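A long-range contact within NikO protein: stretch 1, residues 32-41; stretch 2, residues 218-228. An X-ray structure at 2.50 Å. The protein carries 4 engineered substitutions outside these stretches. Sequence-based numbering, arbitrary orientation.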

# COMPACT_ATOMS: atom_id res chain seq x y z
N GLY A 32 24.33 -2.75 18.14
CA GLY A 32 23.52 -1.55 18.30
C GLY A 32 23.08 -0.95 16.99
O GLY A 32 23.68 -1.19 15.94
N PHE A 33 22.01 -0.15 17.05
CA PHE A 33 21.45 0.49 15.87
C PHE A 33 22.45 1.46 15.25
O PHE A 33 22.90 2.41 15.89
N LYS A 34 22.80 1.20 13.99
CA LYS A 34 23.71 2.04 13.23
C LYS A 34 23.23 3.49 13.15
O LYS A 34 24.02 4.42 13.31
N HIS A 35 21.94 3.67 12.91
CA HIS A 35 21.37 5.00 12.74
C HIS A 35 21.26 5.77 14.05
O HIS A 35 21.39 6.99 14.08
N SER A 36 21.03 5.05 15.15
CA SER A 36 21.00 5.66 16.47
C SER A 36 22.40 6.08 16.89
O SER A 36 22.58 7.08 17.58
N LEU A 37 23.38 5.29 16.47
CA LEU A 37 24.78 5.61 16.73
C LEU A 37 25.16 6.94 16.10
O LEU A 37 25.82 7.77 16.72
N VAL A 38 24.72 7.14 14.86
CA VAL A 38 24.99 8.37 14.13
C VAL A 38 24.40 9.58 14.85
O VAL A 38 25.08 10.58 15.07
N THR A 39 23.12 9.48 15.22
CA THR A 39 22.42 10.59 15.85
C THR A 39 22.92 10.87 17.27
O THR A 39 22.92 12.02 17.71
N THR A 40 23.35 9.83 17.97
CA THR A 40 23.90 9.99 19.31
C THR A 40 25.25 10.70 19.24
O THR A 40 25.53 11.60 20.04
N VAL A 41 26.07 10.29 18.29
CA VAL A 41 27.37 10.92 18.07
C VAL A 41 27.19 12.35 17.58
O VAL A 41 27.91 13.26 18.01
N LYS A 218 10.70 7.17 14.63
CA LYS A 218 11.50 5.97 14.88
C LYS A 218 12.59 6.26 15.92
O LYS A 218 12.97 7.42 16.10
N PRO A 219 13.10 5.21 16.60
CA PRO A 219 14.18 5.37 17.59
C PRO A 219 15.38 6.13 17.02
O PRO A 219 16.17 6.69 17.78
N ASP A 220 15.49 6.12 15.70
CA ASP A 220 16.46 6.91 14.96
C ASP A 220 16.51 8.34 15.50
O ASP A 220 17.57 8.88 15.78
N VAL A 221 15.32 8.93 15.65
CA VAL A 221 15.18 10.29 16.16
C VAL A 221 14.88 10.28 17.65
O VAL A 221 15.41 11.11 18.40
N THR A 222 14.05 9.34 18.08
CA THR A 222 13.62 9.23 19.48
C THR A 222 14.79 9.15 20.45
O THR A 222 14.81 9.84 21.48
N ASP A 223 15.78 8.32 20.13
CA ASP A 223 16.93 8.14 21.00
C ASP A 223 17.82 9.38 21.06
O ASP A 223 18.45 9.64 22.09
N MET A 224 17.88 10.13 19.97
CA MET A 224 18.68 11.36 19.95
C MET A 224 18.06 12.40 20.88
O MET A 224 18.77 13.19 21.50
N VAL A 225 16.73 12.40 20.96
CA VAL A 225 16.01 13.28 21.87
C VAL A 225 16.43 13.00 23.31
O VAL A 225 16.68 13.92 24.08
N THR A 226 16.50 11.72 23.66
CA THR A 226 16.91 11.30 24.99
C THR A 226 18.35 11.73 25.28
O THR A 226 18.66 12.18 26.38
N VAL A 227 19.22 11.60 24.28
CA VAL A 227 20.62 11.98 24.43
C VAL A 227 20.75 13.49 24.64
O VAL A 227 21.47 13.93 25.54
N LEU A 228 20.06 14.27 23.82
CA LEU A 228 20.07 15.72 23.95
C LEU A 228 19.53 16.17 25.30
O LEU A 228 20.06 17.09 25.92

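This is a close, largely polar packing of two helices from distant parts of the chain, running in roughly the same direction. The axes of helix 34-41 and helix 219-228 approach to 8.4 Å and cross at -34°. The backbones come near each other: the CA atoms of Ser36 and Asp220 are 4.9 Å apart, and those of Thr40 and Met224 5.4 Å. The contact buries 439 Å² in total.

Thr39 and Asp220 have the most surface covered by the other stretch, 78 and 86 Å². Thr39 points toward the second helix with chi1 p. Its OG1 is 3.1 Å from Asp220 O, within hydrogen-bonding reach. The same hydroxyl also has His35 O and Ser36 O nearby, so the acceptor of its proton is not settled. Asp220 starts out sideways, with chi1 between wells at -148°, but its end comes nearer the first helix. Its OD1 lies 3.2 Å from His35 CB and is hydrogen-bonded elsewhere in the structure. His35, chi1 m, points toward the second helix from its CA, but its end leads away.

Before the first helix, Phe33 (chi1 t) points toward stretch 2. The edge of its ring meets Asp220, with CE2 4.2 Å from Asp220 N.

Ser36 and Asp223 both have chi1 m. Ser36 OG donates a weak hydrogen bond to Asp223 OD2 at 3.4 Å. Ser36 OG is also 3.6 Å from Pro219 O.

Further along, the packing becomes more apolar. Met224 (t, t, p) extends alongside Thr39: its CG is 3.4 Å from Thr39 O, and its SD is 3.6 Å from Thr39 CB. Thr40, chi1 m, turns its OG1 back to Ser36 O in a 2.7 Å hydrogen bond within its own helix. Its methyl meets Val227 (chi1 t), with Thr40 CG2 3.7 Å from Val227 CG2.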

# COMPACT_ATOMS: atom_id res chain seq x y z
CB PHE A 33 20.16 1.22 16.22
CG PHE A 33 19.28 1.52 15.04
CD1 PHE A 33 19.50 0.91 13.81
CD2 PHE A 33 18.23 2.43 15.15
CE1 PHE A 33 18.69 1.19 12.72
CE2 PHE A 33 17.42 2.71 14.06
CZ PHE A 33 17.65 2.09 12.85
CB LYS A 34 23.86 1.48 11.82
CG LYS A 34 24.41 2.47 10.81
CD LYS A 34 24.35 1.90 9.40
CE LYS A 34 24.80 2.92 8.38
NZ LYS A 34 24.73 2.38 6.99
CB HIS A 35 20.02 4.91 12.02
CG HIS A 35 20.11 4.33 10.65
ND1 HIS A 35 19.29 3.31 10.21
CD2 HIS A 35 20.92 4.63 9.60
CE1 HIS A 35 19.59 3.00 8.97
NE2 HIS A 35 20.58 3.79 8.57
CB SER A 36 20.41 4.70 17.51
OG SER A 36 19.02 4.53 17.31
CB LEU A 37 25.68 4.50 16.18
CG LEU A 37 27.17 4.82 16.10
CD1 LEU A 37 27.75 5.11 17.47
CD2 LEU A 37 27.91 3.68 15.44
CB VAL A 38 24.43 8.31 12.70
CG1 VAL A 38 24.44 9.69 12.06
CG2 VAL A 38 25.23 7.32 11.86
CB THR A 39 20.90 10.36 15.88
OG1 THR A 39 20.62 9.09 16.47
CG2 THR A 39 20.33 10.39 14.47
CB THR A 40 24.06 8.64 20.02
OG1 THR A 40 22.79 7.98 20.10
CG2 THR A 40 24.61 8.83 21.43
CB VAL A 41 28.21 10.11 17.05
CG1 VAL A 41 29.39 10.93 16.55
CG2 VAL A 41 28.69 8.81 17.68
CB LYS A 218 12.10 5.45 13.58
CG LYS A 218 11.07 5.05 12.54
CD LYS A 218 10.11 4.00 13.09
CE LYS A 218 9.10 3.56 12.05
NZ LYS A 218 9.75 2.86 10.90
CB PRO A 219 14.57 3.93 17.90
CG PRO A 219 13.33 3.16 17.69
CD PRO A 219 12.62 3.82 16.54
CB ASP A 220 16.06 6.93 13.49
CG ASP A 220 17.24 7.00 12.56
OD1 ASP A 220 18.31 7.45 12.99
OD2 ASP A 220 17.09 6.60 11.38
CB VAL A 221 14.05 11.03 15.41
CG1 VAL A 221 13.66 12.30 16.13
CG2 VAL A 221 14.47 11.33 13.98
CB THR A 222 12.68 8.02 19.68
OG1 THR A 222 11.36 8.36 19.25
CG2 THR A 222 12.63 7.61 21.15
CB ASP A 223 17.74 6.91 20.59
CG ASP A 223 17.02 5.61 20.88
OD1 ASP A 223 16.08 5.62 21.70
OD2 ASP A 223 17.40 4.57 20.30
CB MET A 224 18.81 11.91 18.53
CG MET A 224 19.78 13.09 18.44
SD MET A 224 19.96 13.77 16.78
CE MET A 224 18.34 14.48 16.51
CB VAL A 225 14.48 13.10 21.73
CG1 VAL A 225 13.75 13.80 22.87
CG2 VAL A 225 14.01 13.63 20.39
CB THR A 226 16.78 9.78 25.17
OG1 THR A 226 15.43 9.38 24.94
CG2 THR A 226 17.19 9.36 26.58
CB VAL A 227 21.45 11.56 23.20
CG1 VAL A 227 22.85 12.14 23.28
CG2 VAL A 227 21.50 10.04 23.10
CB LEU A 228 19.27 16.38 22.82
CG LEU A 228 19.98 16.46 21.47
CD1 LEU A 228 19.07 17.08 20.42
CD2 LEU A 228 21.27 17.25 21.59